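Local coordinates for protein 30-kDa cleavage and polyadenylation specificity factor 30 (Arabidopsis thaliana, PDB 5ZUU) that forms the m6A-reading YTH domain of a subunit of the complex that cleaves and polyadenylates pre-mRNA 3' ends, and binds methylated RNA, at residues V16-R27 against S55-N66; N29-G37 against L160-R171. All coordinates share one frame; numbering follows the deposited sequence.

Contact 1: residues V16-R27 against S55-N66. With nucleotides of chain F.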
loop_
_atom_site.group_PDB
_atom_site.type_symbol
_atom_site.label_atom_id
_atom_site.label_comp_id
_atom_site.label_asym_id
_atom_site.label_seq_id
_atom_site.Cartn_x
_atom_site.Cartn_y
_atom_site.Cartn_z
ATOM N N VAL A 16 8.977 -10.929 9.803
ATOM C CA VAL A 16 9.760 -10.695 8.580
ATOM C C VAL A 16 8.839 -10.215 7.454
ATOM O O VAL A 16 7.998 -10.920 6.965
ATOM C CB VAL A 16 10.657 -11.899 8.214
ATOM C CG1 VAL A 16 11.279 -11.694 6.827
ATOM C CG2 VAL A 16 11.747 -12.016 9.296
ATOM N N ASN A 17 9.024 -8.975 7.051
ATOM C CA ASN A 17 8.187 -8.355 6.042
ATOM C C ASN A 17 9.030 -8.061 4.793
ATOM O O ASN A 17 10.238 -7.880 4.880
ATOM C CB ASN A 17 7.678 -7.031 6.577
ATOM C CG ASN A 17 6.825 -7.141 7.823
ATOM O OD1 ASN A 17 6.232 -8.180 8.173
ATOM N ND2 ASN A 17 6.697 -6.016 8.472
ATOM N N ARG A 18 8.378 -7.939 3.638
ATOM C CA ARG A 18 8.991 -7.266 2.471
ATOM C C ARG A 18 8.100 -6.128 2.150
ATOM O O ARG A 18 6.850 -6.199 2.448
ATOM C CB ARG A 18 9.081 -8.227 1.265
ATOM C CG ARG A 18 10.081 -9.308 1.548
ATOM C CD ARG A 18 10.038 -10.419 0.536
ATOM N NE ARG A 18 10.562 -9.969 -0.759
ATOM C CZ ARG A 18 10.634 -10.766 -1.831
ATOM N NH1 ARG A 18 10.234 -12.004 -1.759
ATOM N NH2 ARG A 18 11.137 -10.324 -2.966
ATOM N N TYR A 19 8.689 -5.129 1.498
ATOM C CA TYR A 19 8.093 -3.831 1.257
ATOM C C TYR A 19 8.254 -3.442 -0.197
ATOM O O TYR A 19 9.387 -3.517 -0.734
ATOM C CB TYR A 19 8.860 -2.735 2.109
ATOM C CG TYR A 19 8.854 -3.032 3.559
ATOM C CD1 TYR A 19 9.765 -3.941 4.116
ATOM C CD2 TYR A 19 7.894 -2.481 4.389
ATOM C CE1 TYR A 19 9.729 -4.247 5.478
ATOM C CE2 TYR A 19 7.860 -2.781 5.742
ATOM C CZ TYR A 19 8.757 -3.670 6.273
ATOM O OH TYR A 19 8.687 -3.980 7.598
ATOM N N PHE A 20 7.144 -2.987 -0.808
ATOM C CA PHE A 20 7.119 -2.551 -2.212
ATOM C C PHE A 20 6.436 -1.210 -2.285
ATOM O O PHE A 20 5.432 -1.011 -1.616
ATOM C CB PHE A 20 6.353 -3.574 -3.114
ATOM C CG PHE A 20 7.000 -4.917 -3.209
ATOM C CD1 PHE A 20 6.907 -5.821 -2.185
ATOM C CD2 PHE A 20 7.713 -5.285 -4.329
ATOM C CE1 PHE A 20 7.561 -7.058 -2.256
ATOM C CE2 PHE A 20 8.357 -6.514 -4.415
ATOM C CZ PHE A 20 8.284 -7.395 -3.370
ATOM N N VAL A 21 6.980 -0.288 -3.077
ATOM C CA VAL A 21 6.275 0.936 -3.420
ATOM C C VAL A 21 5.291 0.644 -4.544
ATOM O O VAL A 21 5.648 0.017 -5.534
ATOM C CB VAL A 21 7.214 2.067 -3.873
ATOM C CG1 VAL A 21 6.426 3.297 -4.357
ATOM C CG2 VAL A 21 8.140 2.455 -2.732
ATOM N N VAL A 22 4.040 1.038 -4.355
ATOM C CA VAL A 22 2.986 0.859 -5.302
ATOM C C VAL A 22 2.598 2.247 -5.762
ATOM O O VAL A 22 2.442 3.160 -4.932
ATOM C CB VAL A 22 1.783 0.178 -4.643
ATOM C CG1 VAL A 22 0.540 0.292 -5.529
ATOM C CG2 VAL A 22 2.137 -1.260 -4.358
ATOM N N LYS A 23 2.547 2.446 -7.083
ATOM C CA LYS A 23 2.213 3.754 -7.691
ATOM C C LYS A 23 0.810 3.715 -8.370
ATOM O O LYS A 23 0.405 2.696 -8.921
ATOM C CB LYS A 23 3.289 4.172 -8.687
ATOM C CG LYS A 23 4.706 4.328 -8.068
ATOM C CD LYS A 23 4.805 5.466 -7.058
ATOM C CE LYS A 23 4.485 6.835 -7.614
ATOM N NZ LYS A 23 5.110 7.912 -6.813
ATOM N N SER A 24 0.042 4.803 -8.230
ATOM C CA SER A 24 -1.212 5.058 -8.993
ATOM C C SER A 24 -1.138 6.359 -9.780
ATOM O O SER A 24 -0.565 7.351 -9.317
ATOM C CB SER A 24 -2.395 5.138 -8.052
ATOM O OG SER A 24 -3.596 5.236 -8.781
ATOM N N ASN A 25 -1.683 6.322 -10.991
ATOM C CA ASN A 25 -1.746 7.462 -11.899
ATOM C C ASN A 25 -2.704 8.469 -11.393
ATOM O O ASN A 25 -2.655 9.576 -11.869
ATOM C CB ASN A 25 -2.373 7.080 -13.255
ATOM C CG ASN A 25 -1.415 6.442 -14.199
ATOM O OD1 ASN A 25 -0.190 6.605 -14.096
ATOM N ND2 ASN A 25 -1.957 5.694 -15.131
ATOM N N ASN A 26 -3.658 8.077 -10.528
ATOM C CA ASN A 26 -4.692 8.985 -10.070
ATOM C C ASN A 26 -5.139 8.682 -8.628
ATOM O O ASN A 26 -4.949 7.560 -8.150
ATOM C CB ASN A 26 -5.888 8.903 -11.069
ATOM C CG ASN A 26 -6.506 7.504 -11.132
ATOM O OD1 ASN A 26 -6.975 6.987 -10.138
ATOM N ND2 ASN A 26 -6.468 6.867 -12.310
ATOM N N ARG A 27 -5.726 9.670 -7.937
ATOM C CA ARG A 27 -6.287 9.439 -6.593
ATOM C C ARG A 27 -7.537 8.596 -6.636
ATOM O O ARG A 27 -7.854 7.843 -5.698
ATOM C CB ARG A 27 -6.660 10.715 -5.883
ATOM C CG ARG A 27 -5.476 11.531 -5.502
ATOM C CD ARG A 27 -5.841 12.567 -4.433
ATOM N NE ARG A 27 -4.632 13.310 -4.125
ATOM C CZ ARG A 27 -3.833 13.134 -3.074
ATOM N NH1 ARG A 27 -4.107 12.288 -2.102
ATOM N NH2 ARG A 27 -2.753 13.901 -2.980
ATOM N N SER A 55 6.698 -15.820 -0.141
ATOM C CA SER A 55 7.967 -15.887 0.585
ATOM C C SER A 55 7.929 -15.512 2.061
ATOM O O SER A 55 8.768 -15.990 2.813
ATOM C CB SER A 55 8.999 -14.941 -0.040
ATOM O OG SER A 55 8.524 -13.608 0.055
ATOM N N VAL A 56 7.039 -14.599 2.454
ATOM C CA VAL A 56 7.072 -14.022 3.825
ATOM C C VAL A 56 5.681 -13.890 4.326
ATOM O O VAL A 56 4.759 -13.874 3.534
ATOM C CB VAL A 56 7.737 -12.596 3.874
ATOM C CG1 VAL A 56 9.198 -12.646 3.510
ATOM C CG2 VAL A 56 7.043 -11.628 2.946
ATOM N N GLU A 57 5.540 -13.633 5.609
ATOM C CA GLU A 57 4.209 -13.544 6.264
ATOM C C GLU A 57 3.427 -12.265 5.882
ATOM O O GLU A 57 2.164 -12.252 5.864
ATOM C CB GLU A 57 4.394 -13.700 7.788
ATOM C CG GLU A 57 3.135 -13.742 8.656
ATOM C CD GLU A 57 2.074 -14.769 8.229
ATOM O OE1 GLU A 57 2.379 -15.744 7.490
ATOM O OE2 GLU A 57 0.895 -14.616 8.644
ATOM N N ASN A 58 4.160 -11.187 5.599
ATOM C CA ASN A 58 3.555 -9.898 5.298
ATOM C C ASN A 58 4.280 -9.149 4.196
ATOM O O ASN A 58 5.486 -8.888 4.282
ATOM C CB ASN A 58 3.631 -8.992 6.515
ATOM C CG ASN A 58 2.983 -9.582 7.714
ATOM O OD1 ASN A 58 1.783 -9.682 7.781
ATOM N ND2 ASN A 58 3.767 -9.875 8.706
ATOM N N VAL A 59 3.538 -8.833 3.156
ATOM C CA VAL A 59 3.977 -7.987 2.112
ATOM C C VAL A 59 3.275 -6.687 2.356
ATOM O O VAL A 59 1.998 -6.590 2.405
ATOM C CB VAL A 59 3.597 -8.582 0.744
ATOM C CG1 VAL A 59 3.963 -7.615 -0.382
ATOM C CG2 VAL A 59 4.307 -9.894 0.570
ATOM N N ILE A 60 4.109 -5.691 2.600
ATOM C CA ILE A 60 3.670 -4.342 2.875
ATOM C C ILE A 60 3.819 -3.459 1.631
ATOM O O ILE A 60 4.921 -3.302 1.099
ATOM C CB ILE A 60 4.424 -3.745 4.089
ATOM C CG1 ILE A 60 4.297 -4.698 5.289
ATOM C CG2 ILE A 60 3.882 -2.325 4.428
ATOM C CD1 ILE A 60 2.863 -5.049 5.664
ATOM N N LEU A 61 2.699 -2.912 1.169
ATOM C CA LEU A 61 2.614 -2.045 -0.035
ATOM C C LEU A 61 2.479 -0.607 0.415
ATOM O O LEU A 61 1.475 -0.233 0.978
ATOM C CB LEU A 61 1.374 -2.450 -0.821
ATOM C CG LEU A 61 1.304 -3.954 -1.166
ATOM C CD1 LEU A 61 0.047 -4.236 -1.916
ATOM C CD2 LEU A 61 2.498 -4.391 -2.020
ATOM N N ILE A 62 3.491 0.201 0.132
ATOM C CA ILE A 62 3.524 1.590 0.439
ATOM C C ILE A 62 3.106 2.367 -0.791
ATOM O O ILE A 62 3.862 2.444 -1.769
ATOM C CB ILE A 62 4.958 1.984 0.880
ATOM C CG1 ILE A 62 5.352 1.193 2.128
ATOM C CG2 ILE A 62 5.082 3.477 1.135
ATOM C CD1 ILE A 62 6.844 1.331 2.552
ATOM N N PHE A 63 1.944 3.027 -0.726
ATOM C CA PHE A 63 1.311 3.673 -1.865
ATOM C C PHE A 63 1.732 5.073 -2.057
ATOM O O PHE A 63 1.912 5.810 -1.137
ATOM C CB PHE A 63 -0.223 3.698 -1.749
ATOM C CG PHE A 63 -0.857 2.450 -2.205
ATOM C CD1 PHE A 63 -0.567 1.235 -1.546
ATOM C CD2 PHE A 63 -1.740 2.436 -3.295
ATOM C CE1 PHE A 63 -1.172 0.041 -1.947
ATOM C CE2 PHE A 63 -2.326 1.248 -3.710
ATOM C CZ PHE A 63 -2.050 0.046 -3.040
ATOM N N SER A 64 1.797 5.466 -3.291
ATOM C CA SER A 64 2.006 6.831 -3.625
ATOM C C SER A 64 1.381 7.148 -4.936
ATOM O O SER A 64 1.710 6.496 -5.968
ATOM C CB SER A 64 3.463 7.134 -3.631
ATOM O OG SER A 64 3.681 8.435 -4.218
ATOM N N VAL A 65 0.491 8.152 -4.940
ATOM C CA VAL A 65 -0.082 8.665 -6.198
ATOM C C VAL A 65 0.950 9.522 -7.010
ATOM O O VAL A 65 1.553 10.426 -6.475
ATOM C CB VAL A 65 -1.375 9.445 -5.944
ATOM C CG1 VAL A 65 -1.912 9.994 -7.234
ATOM C CG2 VAL A 65 -2.410 8.537 -5.276
ATOM N N ASN A 66 1.135 9.186 -8.295
ATOM C CA ASN A 66 2.052 9.908 -9.188
ATOM C C ASN A 66 1.821 11.427 -9.075
ATOM O O ASN A 66 0.690 11.892 -9.029
ATOM C CB ASN A 66 1.845 9.537 -10.674
ATOM C CG ASN A 66 2.135 8.088 -10.993
ATOM O OD1 ASN A 66 2.430 7.273 -10.112
ATOM N ND2 ASN A 66 2.115 7.771 -12.288
ATOM P P C F 6 5.041 4.421 -12.786
ATOM O OP1 C F 6 5.750 5.160 -13.831
ATOM O OP2 C F 6 5.452 3.029 -12.475
ATOM O "O5'" C F 6 5.164 5.229 -11.401
ATOM C "C5'" C F 6 5.526 6.614 -11.413
ATOM C "C4'" C F 6 6.853 6.814 -10.722
ATOM O "O4'" C F 6 7.904 6.180 -11.488
ATOM C "C3'" C F 6 7.306 8.257 -10.546
ATOM O "O3'" C F 6 6.694 8.809 -9.387
ATOM C "C2'" C F 6 8.802 8.086 -10.416
ATOM O "O2'" C F 6 9.200 7.672 -9.121
ATOM C "C1'" C F 6 9.060 7.000 -11.456
ATOM N N1 C F 6 9.318 7.486 -12.828
ATOM C C2 C F 6 10.538 8.121 -13.088
ATOM O O2 C F 6 11.327 8.306 -12.153
ATOM N N3 C F 6 10.829 8.508 -14.348
ATOM C C4 C F 6 9.963 8.264 -15.337
ATOM N N4 C F 6 10.288 8.677 -16.558
ATOM C C5 C F 6 8.713 7.609 -15.106
ATOM C C6 C F 6 8.438 7.236 -13.849
ATOM P P U F 7 6.288 10.328 -9.308
ATOM O OP1 U F 7 5.565 10.504 -8.059
ATOM O OP2 U F 7 5.683 10.772 -10.523
ATOM O "O5'" U F 7 7.672 11.104 -9.192
ATOM C "C5'" U F 7 8.456 10.937 -8.014
ATOM C "C4'" U F 7 9.805 11.551 -8.218
ATOM O "O4'" U F 7 10.482 10.912 -9.329
ATOM C "C3'" U F 7 9.762 13.020 -8.581
ATOM O "O3'" U F 7 9.764 13.742 -7.364
ATOM C "C2'" U F 7 11.060 13.210 -9.326
ATOM O "O2'" U F 7 12.174 13.221 -8.461
ATOM C "C1'" U F 7 11.131 11.912 -10.110
ATOM N N1 U F 7 10.529 11.925 -11.445
ATOM C C2 U F 7 11.276 12.436 -12.495
ATOM O O2 U F 7 12.353 13.003 -12.341
ATOM N N3 U F 7 10.695 12.299 -13.728
ATOM C C4 U F 7 9.499 11.678 -14.025
ATOM O O4 U F 7 9.135 11.599 -15.196
ATOM C C5 U F 7 8.783 11.188 -12.886
ATOM C C6 U F 7 9.319 11.309 -11.668
#

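Contact 2: residues N29-G37 against L160-R171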
loop_
_atom_site.group_PDB
_atom_site.type_symbol
_atom_site.label_atom_id
_atom_site.label_comp_id
_atom_site.label_asym_id
_atom_site.label_seq_id
_atom_site.Cartn_x
_atom_site.Cartn_y
_atom_site.Cartn_z
ATOM N N ASN A 29 -8.365 5.885 -8.070
ATOM C CA ASN A 29 -8.160 4.441 -7.822
ATOM C C ASN A 29 -7.712 4.126 -6.395
ATOM O O ASN A 29 -8.114 3.197 -5.817
ATOM C CB ASN A 29 -7.228 3.812 -8.851
ATOM C CG ASN A 29 -7.846 3.743 -10.248
ATOM O OD1 ASN A 29 -7.177 3.459 -11.221
ATOM N ND2 ASN A 29 -9.098 4.006 -10.324
ATOM N N PHE A 30 -6.826 4.945 -5.904
ATOM C CA PHE A 30 -6.369 4.824 -4.544
ATOM C C PHE A 30 -7.550 4.902 -3.554
ATOM O O PHE A 30 -7.669 4.116 -2.617
ATOM C CB PHE A 30 -5.322 5.917 -4.298
ATOM C CG PHE A 30 -5.078 6.198 -2.852
ATOM C CD1 PHE A 30 -4.648 5.188 -2.019
ATOM C CD2 PHE A 30 -5.311 7.501 -2.313
ATOM C CE1 PHE A 30 -4.406 5.453 -0.678
ATOM C CE2 PHE A 30 -5.058 7.767 -0.994
ATOM C CZ PHE A 30 -4.623 6.720 -0.168
ATOM N N GLU A 31 -8.412 5.880 -3.781
ATOM C CA GLU A 31 -9.650 6.022 -2.942
ATOM C C GLU A 31 -10.617 4.884 -3.040
ATOM O O GLU A 31 -11.098 4.410 -2.041
ATOM C CB GLU A 31 -10.312 7.361 -3.180
ATOM C CG GLU A 31 -9.412 8.429 -2.596
ATOM C CD GLU A 31 -9.889 9.828 -2.816
ATOM O OE1 GLU A 31 -11.082 10.003 -3.105
ATOM O OE2 GLU A 31 -9.045 10.743 -2.667
ATOM N N LEU A 32 -10.780 4.358 -4.239
ATOM C CA LEU A 32 -11.532 3.143 -4.441
ATOM C C LEU A 32 -10.920 1.947 -3.711
ATOM O O LEU A 32 -11.644 1.104 -3.122
ATOM C CB LEU A 32 -11.617 2.854 -5.939
ATOM C CG LEU A 32 -12.868 2.151 -6.447
ATOM C CD1 LEU A 32 -14.115 2.992 -6.208
ATOM C CD2 LEU A 32 -12.734 1.868 -7.936
ATOM N N SER A 33 -9.588 1.844 -3.767
ATOM C CA SER A 33 -8.917 0.796 -3.017
ATOM C C SER A 33 -9.229 0.850 -1.506
ATOM O O SER A 33 -9.461 -0.144 -0.835
ATOM C CB SER A 33 -7.419 0.900 -3.254
ATOM O OG SER A 33 -6.763 -0.073 -2.524
ATOM N N VAL A 34 -9.203 2.060 -0.994
ATOM C CA VAL A 34 -9.471 2.314 0.423
ATOM C C VAL A 34 -10.898 1.924 0.785
ATOM O O VAL A 34 -11.114 1.291 1.813
ATOM C CB VAL A 34 -9.183 3.785 0.761
ATOM C CG1 VAL A 34 -9.693 4.124 2.149
ATOM C CG2 VAL A 34 -7.677 4.050 0.679
ATOM N N GLN A 35 -11.866 2.282 -0.050
ATOM C CA GLN A 35 -13.276 1.952 0.232
ATOM C C GLN A 35 -13.541 0.450 0.120
ATOM O O GLN A 35 -14.361 -0.089 0.846
ATOM C CB GLN A 35 -14.227 2.774 -0.675
ATOM C CG GLN A 35 -15.704 2.348 -0.665
ATOM C CD GLN A 35 -16.313 2.377 0.716
ATOM O OE1 GLN A 35 -16.137 3.348 1.464
ATOM N NE2 GLN A 35 -17.025 1.314 1.075
ATOM N N GLN A 36 -12.825 -0.234 -0.771
ATOM C CA GLN A 36 -13.111 -1.641 -1.063
ATOM C C GLN A 36 -12.123 -2.649 -0.539
ATOM O O GLN A 36 -12.422 -3.806 -0.555
ATOM C CB GLN A 36 -13.235 -1.767 -2.589
ATOM C CG GLN A 36 -14.451 -1.006 -3.071
ATOM C CD GLN A 36 -14.561 -0.948 -4.550
ATOM O OE1 GLN A 36 -14.032 -1.784 -5.277
ATOM N NE2 GLN A 36 -15.271 0.064 -5.023
ATOM N N GLY A 37 -10.933 -2.251 -0.101
ATOM C CA GLY A 37 -9.966 -3.273 0.353
ATOM C C GLY A 37 -9.385 -4.161 -0.726
ATOM O O GLY A 37 -9.107 -5.377 -0.519
ATOM N N LEU A 160 -9.058 9.388 5.120
ATOM C CA LEU A 160 -9.267 8.033 4.588
ATOM C C LEU A 160 -9.123 6.954 5.596
ATOM O O LEU A 160 -9.672 5.861 5.386
ATOM C CB LEU A 160 -8.328 7.718 3.410
ATOM C CG LEU A 160 -8.561 8.642 2.188
ATOM C CD1 LEU A 160 -7.503 8.502 1.096
ATOM C CD2 LEU A 160 -9.950 8.440 1.610
ATOM N N MET A 161 -8.364 7.189 6.670
ATOM C CA MET A 161 -8.131 6.123 7.658
ATOM C C MET A 161 -9.431 5.591 8.246
ATOM O O MET A 161 -9.671 4.388 8.243
ATOM C CB MET A 161 -7.229 6.571 8.787
ATOM C CG MET A 161 -6.809 5.429 9.713
ATOM S SD MET A 161 -5.423 4.375 9.167
ATOM C CE MET A 161 -6.282 2.900 8.647
ATOM N N ALA A 162 -10.224 6.484 8.811
ATOM C CA ALA A 162 -11.505 6.084 9.410
ATOM C C ALA A 162 -12.440 5.500 8.310
ATOM O O ALA A 162 -13.107 4.482 8.513
ATOM C CB ALA A 162 -12.131 7.295 10.147
ATOM N N ILE A 163 -12.392 6.079 7.110
ATOM C CA ILE A 163 -13.140 5.504 5.963
ATOM C C ILE A 163 -12.786 4.024 5.757
ATOM O O ILE A 163 -13.672 3.155 5.641
ATOM C CB ILE A 163 -12.952 6.321 4.685
ATOM C CG1 ILE A 163 -13.651 7.685 4.837
ATOM C CG2 ILE A 163 -13.597 5.599 3.515
ATOM C CD1 ILE A 163 -13.309 8.662 3.736
ATOM N N SER A 164 -11.485 3.740 5.774
ATOM C CA SER A 164 -11.027 2.392 5.647
ATOM C C SER A 164 -11.547 1.478 6.742
ATOM O O SER A 164 -11.960 0.378 6.465
ATOM C CB SER A 164 -9.491 2.365 5.689
ATOM O OG SER A 164 -9.125 1.095 5.281
ATOM N N ILE A 165 -11.448 1.924 7.984
ATOM C CA ILE A 165 -11.789 1.102 9.187
ATOM C C ILE A 165 -13.299 0.764 9.131
ATOM O O ILE A 165 -13.699 -0.395 9.313
ATOM C CB ILE A 165 -11.430 1.823 10.559
ATOM C CG1 ILE A 165 -9.914 2.095 10.723
ATOM C CG2 ILE A 165 -11.878 1.026 11.778
ATOM C CD1 ILE A 165 -9.055 0.858 10.616
ATOM N N ALA A 166 -14.104 1.784 8.829
ATOM C CA ALA A 166 -15.562 1.623 8.643
ATOM C C ALA A 166 -15.838 0.607 7.537
ATOM O O ALA A 166 -16.552 -0.377 7.797
ATOM C CB ALA A 166 -16.224 2.963 8.331
ATOM N N ALA A 167 -15.206 0.787 6.357
ATOM C CA ALA A 167 -15.492 -0.135 5.215
ATOM C C ALA A 167 -15.118 -1.549 5.535
ATOM O O ALA A 167 -15.907 -2.450 5.301
ATOM C CB ALA A 167 -14.842 0.316 3.938
ATOM N N GLU A 168 -13.925 -1.705 6.124
ATOM C CA GLU A 168 -13.386 -2.965 6.650
ATOM C C GLU A 168 -14.353 -3.658 7.625
ATOM O O GLU A 168 -14.587 -4.833 7.518
ATOM C CB GLU A 168 -12.046 -2.678 7.366
ATOM C CG GLU A 168 -10.990 -3.758 7.336
ATOM C CD GLU A 168 -9.709 -3.384 8.143
ATOM O OE1 GLU A 168 -9.097 -4.349 8.659
ATOM O OE2 GLU A 168 -9.277 -2.178 8.257
ATOM N N ALA A 169 -14.897 -2.922 8.578
ATOM C CA ALA A 169 -15.858 -3.484 9.538
ATOM C C ALA A 169 -17.138 -3.946 8.836
ATOM O O ALA A 169 -17.604 -5.047 9.092
ATOM C CB ALA A 169 -16.202 -2.443 10.581
ATOM N N LYS A 170 -17.674 -3.092 7.953
ATOM C CA LYS A 170 -18.886 -3.419 7.147
ATOM C C LYS A 170 -18.743 -4.725 6.390
ATOM O O LYS A 170 -19.684 -5.519 6.354
ATOM C CB LYS A 170 -19.257 -2.310 6.145
ATOM C CG LYS A 170 -20.264 -1.283 6.660
ATOM C CD LYS A 170 -21.490 -1.138 5.750
ATOM C CE LYS A 170 -22.655 -0.458 6.504
ATOM N NZ LYS A 170 -23.996 -0.576 5.847
ATOM N N ARG A 171 -17.577 -4.932 5.769
ATOM C CA ARG A 171 -17.293 -6.191 5.054
ATOM C C ARG A 171 -17.195 -7.397 5.969
ATOM O O ARG A 171 -17.528 -8.507 5.559
ATOM C CB ARG A 171 -16.028 -6.084 4.221
ATOM C CG ARG A 171 -16.208 -5.295 2.952
ATOM C CD ARG A 171 -14.958 -5.386 2.098
ATOM N NE ARG A 171 -13.755 -4.791 2.736
ATOM C CZ ARG A 171 -13.406 -3.500 2.708
ATOM N NH1 ARG A 171 -14.187 -2.596 2.096
ATOM N NH2 ARG A 171 -12.268 -3.109 3.317
HETATM O O HOH W 1 -10.689 -0.652 3.616
HETATM O O HOH W 2 -16.284 3.840 4.847
#

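Contact 1: residues V16-R27 against S55-N66
Val22 lies against Phe63, both side chains pointing the same way, and its CG1 sits over one face of the ring, 3.6 Å from the Phe63 centroid, a CH-pi contact. CG1 gets there by standing anti to the Val22 backbone N (chi1 166°), which turns CG2 toward Leu61, with 3.8 Å between Val22 CG2 and Leu61 CB. The strands run parallel, and an unbroken ladder from Arg18 to Asn66 includes Ile60 N to Arg18 O at 2.8 Å.

At one end Arg18 rises on the same face as Val22 and lays its CG and CD crosswise over Val56. Its NH1 reaches the Ser55 hydroxyl, itself bonded to Ala52 O, at 3.0 Å from NH1 to OG, close to the guanidinium plane, while Glu51 and Glu139 form salt bridges with it. On the sheet's other face Asn58 ND2 donates to Asn17 OD1 (3.0 Å) with the amide planes 85° apart; Asn58 OD1 takes Lys76, and Asn17 ND2 turns back to Tyr19 OH. An alanine in place of Asn17 would remove the amide and probably leave Asn58 ND2 without its acceptor and the Tyr19 hydroxyl without this donor.

The far end is Asn66, whose N bonds to Ser24 O at 2.7 Å and whose side chain lies by Lys23 CE and the C6 ribose of RNA chain F. Lys23, bent at chi2 and chi3, curls its ammonium to Ser64 OG, which also bonds His70 O, and to the RNA: Lys23 NZ sits 2.9 Å from OP1 of U7 of chain F and bonds C6 O3'. These are adjacent inner strands of the YTH domain's mixed sheet, gripping RNA at Lys23 and joined by a crossover connection through helices 27-36 and 46-55 and short edge strand 38-39.

Contact 2: residues N29-G37 against L160-R171
Leu160 pushes its CD1 against the Phe30 ring, 3.3 Å from Phe30 CE2, in the tightest apolar part of this helix pair. The two side chains cross at a slant. One turn further on, Val34 CG1, set anti to its own N (chi1 170°), fits between Leu160 CB and Ser164 CB, 4.0 Å from each. Then the backbones come close: Ala167 CB is only 3.2 Å from Gln35 O, and such an approach needs a side chain this small. In the polar part of the same seam a water accepts from Arg171 NH2 and Ser164 OG and donates to Val34 O, taking up a carbonyl at the helix end.

The exposed side, at Glu31, Ile163 and Arg171, is looser: Glu31 CG comes no nearer to Leu160 CD1 than 4.2 Å, and a second water donates to Ile163 O. Arg171 closes the C-terminal end of helix 29-36: its NH1 donates to Gln35 O at 2.8 Å, close to the guanidinium plane, while Gln36 O stands over the centre of one face and Ala167 O over the other. Gly37 then leaves the helix with positive phi (69°). The axes come within 8.3 Å and are inclined at 42°; both helices pack against strand 103-114 of the YTH domain's sheet, through Trp107 and Leu110.

Overall arrangement
Contact 1 is core and contact 2 more peripheral, their centres about 16 Å apart. Strand 17-24 runs on into helix 27-36, so one continuous piece of chain serves both: first as a sheet strand, then as a helix over that sheet. They meet where Phe30 packs on Phe63 and Val65, and Asn29 on Ser24. Contact 1 is a backbone ladder with apolar side chains between its polar ends, one of which holds RNA. Contact 2 has no backbone bonding between its helices and relies on a small hydrophobic seam, one arginine and waters.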